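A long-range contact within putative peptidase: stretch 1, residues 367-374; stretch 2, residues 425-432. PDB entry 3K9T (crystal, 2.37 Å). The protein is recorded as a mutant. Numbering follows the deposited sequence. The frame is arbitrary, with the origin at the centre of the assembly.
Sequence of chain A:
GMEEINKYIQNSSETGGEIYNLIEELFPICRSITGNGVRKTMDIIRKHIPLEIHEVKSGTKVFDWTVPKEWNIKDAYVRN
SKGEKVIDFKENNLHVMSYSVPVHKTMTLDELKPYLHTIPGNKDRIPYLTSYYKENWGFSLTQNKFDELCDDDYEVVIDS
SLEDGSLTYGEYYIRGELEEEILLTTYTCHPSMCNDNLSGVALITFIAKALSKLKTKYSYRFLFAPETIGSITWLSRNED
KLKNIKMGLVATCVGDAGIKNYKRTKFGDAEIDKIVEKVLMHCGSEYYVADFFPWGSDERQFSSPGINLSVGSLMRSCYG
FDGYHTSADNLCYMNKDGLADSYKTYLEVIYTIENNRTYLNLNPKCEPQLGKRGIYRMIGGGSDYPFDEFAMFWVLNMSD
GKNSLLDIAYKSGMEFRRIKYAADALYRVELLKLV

Stretch 1 367-374: EPQLGKRG
Stretch 2, residues 425-432: ALYRVELL

Two stretches of one chain, at least 56 residues apart wherever they touch, pack mainly side chain against side chain and bury 266 Å², both sides summed. No hydrogen bond crosses between them, so the contact rests on apolar packing and on the aliphatic and flat parts of one arginine.

Residues 367-374 form no regular helix or strand. Glu367 and Pro368 are extended, with phi/psi of -74/154 and -74/156. Gln369 (-79/81) makes a tight bend, bridged by the weak hydrogen bond from Leu370 N to Pro368 O at 2.8 Å. Leu370 follows at -56/123, Gly371 at 137/-26 and Lys372 at -70/-12, the turn tied by Lys372 N to Gln369 O at 3.2 Å. At the angles of Gly371 a CB would jam against the carbonyl O of Leu370, which calls for glycine. Arg373 (-131/-9) leads into Gly374, whose phi of 54 also favours glycine. In the second stretch a helix from earlier in the chain runs through Arg428, and Val429 (-85/12) is the first residue to leave helical angles. Glu430 takes a left-handed 67/27, Leu431 -89/-3 and Leu432 an extended -134/143. Glu430 N to Tyr427 O and Leu431 N to Leu426 O, each 3.0 Å, hold this turn against the helix end. Arg373 CA lies 6.1 Å from Val429 CA, and Pro368 CA 8.4 Å from Leu431 CA, so the two segments run in opposite directions.

The apolar contacts centre on Leu431 (chi1 -80°, m; chi2 168°, t), which points toward stretch 1. Its CD1 meets Pro368 CG at 3.9 Å and Leu370 CD2 at 4.1 Å. Pro368, C-gamma endo and buried, offers a compact ring without a polar side-chain group. Leu370 (m, t), poorly ordered, starts out sideways, but its end comes nearer: its CD2 also reaches Leu426 CD2 at 4.4 Å, where Leu426 (m, t) likewise starts sideways.

Arg373 provides the mixed contacts. With chi1 -44° (m), chi2 173° and chi3 169° (both t) and chi4 84°, it is extended enough to span two residues. Its CB lies 3.7 Å from Val429 CB (chi1 -63°, m); both CA-to-CB bonds point toward the other stretch, which brings these atoms together, and valine adds no polar group there. Arg373 CD is 3.6 Å from Val429 O. Farther out, Leu431 CD2 covers one face of the guanidinium, 3.8 Å from Arg373 CZ. Such a flat face accepts apolar packing while NH1 and NH2 hydrogen-bond elsewhere in the structure.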

ATOM      1  N   GLU A 367      22.167  -8.708 -22.192  1.00 14.80           N
ATOM      2  CA  GLU A 367      21.720  -7.735 -23.168  1.00 22.27           C
ATOM      3  C   GLU A 367      22.385  -8.032 -24.501  1.00 14.01           C
ATOM      4  O   GLU A 367      23.413  -8.720 -24.561  1.00 11.09           O
ATOM      5  CB  GLU A 367      21.836  -6.272 -22.667  1.00 17.35           C
ATOM      6  CG  GLU A 367      23.160  -5.759 -22.209  1.00 28.41           C
ATOM      7  CD  GLU A 367      23.066  -4.445 -21.415  1.00 22.97           C
ATOM      8  OE1 GLU A 367      22.056  -4.143 -20.743  1.00 18.69           O
ATOM      9  OE2 GLU A 367      24.063  -3.712 -21.446  1.00 32.22           O
ATOM     10  N   PRO A 368      21.736  -7.631 -25.589  1.00 21.50           N
ATOM     11  CA  PRO A 368      22.345  -7.824 -26.887  1.00 14.81           C
ATOM     12  C   PRO A 368      23.452  -6.821 -27.051  1.00 34.36           C
ATOM     13  O   PRO A 368      23.434  -5.781 -26.392  1.00 26.52           O
ATOM     14  CB  PRO A 368      21.209  -7.511 -27.861  1.00 25.73           C
ATOM     15  CG  PRO A 368      20.283  -6.669 -27.125  1.00 27.38           C
ATOM     16  CD  PRO A 368      20.390  -7.054 -25.684  1.00 12.41           C
ATOM     17  N   GLN A 369      24.411  -7.122 -27.912  1.00 19.44           N
ATOM     18  CA  GLN A 369      25.474  -6.171 -28.186  1.00 48.89           C
ATOM     19  C   GLN A 369      24.882  -5.141 -29.156  1.00 17.81           C
ATOM     20  O   GLN A 369      25.052  -5.269 -30.363  1.00 31.02           O
ATOM     21  CB  GLN A 369      26.676  -6.915 -28.762  1.00  7.80           C
ATOM     22  CG  GLN A 369      27.910  -6.068 -29.002  1.00 16.35           C
ATOM     23  CD  GLN A 369      29.165  -6.889 -29.172  1.00 28.44           C
ATOM     24  OE1 GLN A 369      29.116  -8.082 -29.500  1.00 19.41           O
ATOM     25  NE2 GLN A 369      30.310  -6.255 -28.934  1.00 35.83           N
ATOM     26  N   LEU A 370      24.125  -4.167 -28.629  1.00 77.46           N
ATOM     27  CA  LEU A 370      23.429  -3.193 -29.485  1.00127.77           C
ATOM     28  C   LEU A 370      24.549  -2.575 -30.341  1.00 68.77           C
ATOM     29  O   LEU A 370      25.538  -2.087 -29.804  1.00 58.18           O
ATOM     30  CB  LEU A 370      22.592  -2.140 -28.681  1.00 72.71           C
ATOM     31  CG  LEU A 370      21.215  -2.412 -27.989  1.00 51.42           C
ATOM     32  CD1 LEU A 370      20.560  -1.162 -27.331  1.00 28.82           C
ATOM     33  CD2 LEU A 370      20.191  -2.986 -28.929  1.00 24.10           C
ATOM     34  N   GLY A 371      24.415  -2.664 -31.664  1.00 94.54           N
ATOM     35  CA  GLY A 371      25.483  -2.255 -32.587  1.00 50.78           C
ATOM     36  C   GLY A 371      25.671  -3.250 -33.722  1.00 56.51           C
ATOM     37  O   GLY A 371      26.172  -2.897 -34.781  1.00 55.05           O
ATOM     38  N   LYS A 372      25.300  -4.506 -33.482  1.00 40.71           N
ATOM     39  CA  LYS A 372      25.240  -5.530 -34.530  1.00 51.69           C
ATOM     40  C   LYS A 372      24.088  -5.276 -35.518  1.00 26.28           C
ATOM     41  O   LYS A 372      24.045  -5.911 -36.571  1.00 45.05           O
ATOM     42  CB  LYS A 372      25.018  -6.935 -33.928  1.00 34.53           C
ATOM     43  CG  LYS A 372      26.135  -7.441 -33.061  1.00 49.67           C
ATOM     44  CD  LYS A 372      26.281  -8.938 -33.156  1.00 31.27           C
ATOM     45  CE  LYS A 372      25.164  -9.702 -32.507  1.00 43.54           C
ATOM     46  NZ  LYS A 372      25.525 -11.168 -32.393  1.00 26.81           N
ATOM     47  N   ARG A 373      23.169  -4.360 -35.183  1.00 50.20           N
ATOM     48  CA  ARG A 373      21.936  -4.168 -35.967  1.00 45.47           C
ATOM     49  C   ARG A 373      21.542  -2.709 -36.393  1.00 24.05           C
ATOM     50  O   ARG A 373      20.585  -2.548 -37.147  1.00 64.15           O
ATOM     51  CB  ARG A 373      20.783  -4.835 -35.187  1.00 82.10           C
ATOM     52  CG  ARG A 373      21.143  -6.233 -34.625  1.00 19.85           C
ATOM     53  CD  ARG A 373      20.091  -6.849 -33.709  1.00 46.86           C
ATOM     54  NE  ARG A 373      20.324  -8.274 -33.382  1.00 26.10           N
ATOM     55  CZ  ARG A 373      21.122  -8.719 -32.406  1.00 41.26           C
ATOM     56  NH1 ARG A 373      21.815  -7.868 -31.671  1.00 38.25           N
ATOM     57  NH2 ARG A 373      21.253 -10.027 -32.177  1.00 15.93           N
ATOM     58  N   GLY A 374      22.225  -1.666 -35.895  1.00 69.18           N
ATOM     59  CA  GLY A 374      21.920  -0.258 -36.265  1.00 44.15           C
ATOM     60  C   GLY A 374      20.478   0.195 -36.065  1.00 35.55           C
ATOM     61  O   GLY A 374      20.196   1.065 -35.227  1.00 61.97           O
ATOM     62  N   ALA A 425      11.417  -0.049 -32.513  1.00 19.17           N
ATOM     63  CA  ALA A 425      12.788  -0.121 -32.989  1.00 22.42           C
ATOM     64  C   ALA A 425      13.402  -1.517 -32.749  1.00 23.20           C
ATOM     65  O   ALA A 425      14.094  -2.080 -33.602  1.00 27.38           O
ATOM     66  CB  ALA A 425      13.592   0.954 -32.300  1.00  8.26           C
ATOM     67  N   LEU A 426      13.126  -2.086 -31.585  1.00 19.06           N
ATOM     68  CA  LEU A 426      13.676  -3.387 -31.276  1.00 40.87           C
ATOM     69  C   LEU A 426      13.037  -4.456 -32.147  1.00 20.63           C
ATOM     70  O   LEU A 426      13.719  -5.396 -32.553  1.00 19.45           O
ATOM     71  CB  LEU A 426      13.502  -3.704 -29.805  1.00 25.60           C
ATOM     72  CG  LEU A 426      14.316  -2.867 -28.823  1.00 34.31           C
ATOM     73  CD1 LEU A 426      13.820  -3.153 -27.429  1.00 12.13           C
ATOM     74  CD2 LEU A 426      15.811  -3.172 -28.960  1.00 21.18           C
ATOM     75  N   TYR A 427      11.736  -4.300 -32.439  1.00 29.42           N
ATOM     76  CA  TYR A 427      10.991  -5.260 -33.264  1.00 14.77           C
ATOM     77  C   TYR A 427      11.565  -5.296 -34.700  1.00 20.20           C
ATOM     78  O   TYR A 427      11.715  -6.348 -35.306  1.00 25.76           O
ATOM     79  CB  TYR A 427       9.503  -4.909 -33.290  1.00 27.25           C
ATOM     80  CG  TYR A 427       8.646  -5.955 -33.979  1.00 29.07           C
ATOM     81  CD1 TYR A 427       8.288  -7.125 -33.325  1.00 31.17           C
ATOM     82  CD2 TYR A 427       8.209  -5.777 -35.275  1.00 49.51           C
ATOM     83  CE1 TYR A 427       7.516  -8.073 -33.937  1.00 41.48           C
ATOM     84  CE2 TYR A 427       7.445  -6.730 -35.901  1.00 47.02           C
ATOM     85  CZ  TYR A 427       7.097  -7.865 -35.224  1.00 57.13           C
ATOM     86  OH  TYR A 427       6.327  -8.797 -35.843  1.00 32.40           O
ATOM     87  N   ARG A 428      11.915  -4.118 -35.196  1.00 11.42           N
ATOM     88  CA  ARG A 428      12.526  -3.937 -36.509  1.00 24.81           C
ATOM     89  C   ARG A 428      13.816  -4.675 -36.655  1.00 33.21           C
ATOM     90  O   ARG A 428      14.030  -5.273 -37.697  1.00 43.00           O
ATOM     91  CB  ARG A 428      12.796  -2.469 -36.822  1.00 37.97           C
ATOM     92  CG  ARG A 428      11.634  -1.789 -37.435  1.00 34.94           C
ATOM     93  CD  ARG A 428      11.925  -0.340 -37.673  1.00 60.57           C
ATOM     94  NE  ARG A 428      10.715   0.394 -37.356  1.00 67.10           N
ATOM     95  CZ  ARG A 428      10.599   1.329 -36.421  1.00 91.02           C
ATOM     96  NH1 ARG A 428      11.650   1.744 -35.711  1.00 33.66           N
ATOM     97  NH2 ARG A 428       9.414   1.893 -36.231  1.00 81.49           N
ATOM     98  N   VAL A 429      14.687  -4.620 -35.645  1.00 34.39           N
ATOM     99  CA  VAL A 429      15.954  -5.359 -35.734  1.00 29.84           C
ATOM    100  C   VAL A 429      15.791  -6.810 -35.274  1.00  8.02           C
ATOM    101  O   VAL A 429      16.776  -7.514 -35.038  1.00 15.43           O
ATOM    102  CB  VAL A 429      17.061  -4.671 -34.968  1.00 33.51           C
ATOM    103  CG1 VAL A 429      17.318  -3.304 -35.592  1.00 15.23           C
ATOM    104  CG2 VAL A 429      16.706  -4.591 -33.481  1.00 16.65           C
ATOM    105  N   GLU A 430      14.536  -7.239 -35.109  1.00 19.20           N
ATOM    106  CA  GLU A 430      14.210  -8.628 -34.804  1.00 19.21           C
ATOM    107  C   GLU A 430      14.659  -9.125 -33.422  1.00 43.47           C
ATOM    108  O   GLU A 430      14.857 -10.326 -33.208  1.00 14.05           O
ATOM    109  CB  GLU A 430      14.725  -9.555 -35.908  1.00  9.47           C
ATOM    110  CG  GLU A 430      14.314  -9.128 -37.316  1.00 50.43           C
ATOM    111  CD  GLU A 430      14.673 -10.146 -38.383  1.00 54.64           C
ATOM    112  OE1 GLU A 430      15.806 -10.675 -38.369  1.00 56.13           O
ATOM    113  OE2 GLU A 430      13.820 -10.399 -39.259  1.00 57.95           O
ATOM    114  N   LEU A 431      14.764  -8.211 -32.467  1.00 15.52           N
ATOM    115  CA  LEU A 431      15.077  -8.598 -31.088  1.00 22.79           C
ATOM    116  C   LEU A 431      13.792  -8.916 -30.276  1.00 14.22           C
ATOM    117  O   LEU A 431      13.867  -9.301 -29.106  1.00 34.58           O
ATOM    118  CB  LEU A 431      15.883  -7.490 -30.404  1.00 21.33           C
ATOM    119  CG  LEU A 431      17.374  -7.438 -30.703  1.00 14.15           C
ATOM    120  CD1 LEU A 431      17.964  -6.135 -30.196  1.00  6.67           C
ATOM    121  CD2 LEU A 431      18.131  -8.659 -30.116  1.00 11.79           C
ATOM    122  N   LEU A 432      12.621  -8.737 -30.888  1.00 28.23           N
ATOM    123  CA  LEU A 432      11.339  -8.986 -30.220  1.00 15.54           C
ATOM    124  C   LEU A 432      10.362  -9.800 -31.091  1.00 22.64           C
ATOM    125  O   LEU A 432      10.266  -9.624 -32.291  1.00 25.95           O
ATOM    126  CB  LEU A 432      10.665  -7.656 -29.809  1.00 20.31           C
ATOM    127  CG  LEU A 432      11.335  -6.746 -28.770  1.00 18.44           C
ATOM    128  CD1 LEU A 432      10.544  -5.432 -28.617  1.00 10.12           C
ATOM    129  CD2 LEU A 432      11.519  -7.477 -27.406  1.00 14.47           C
TER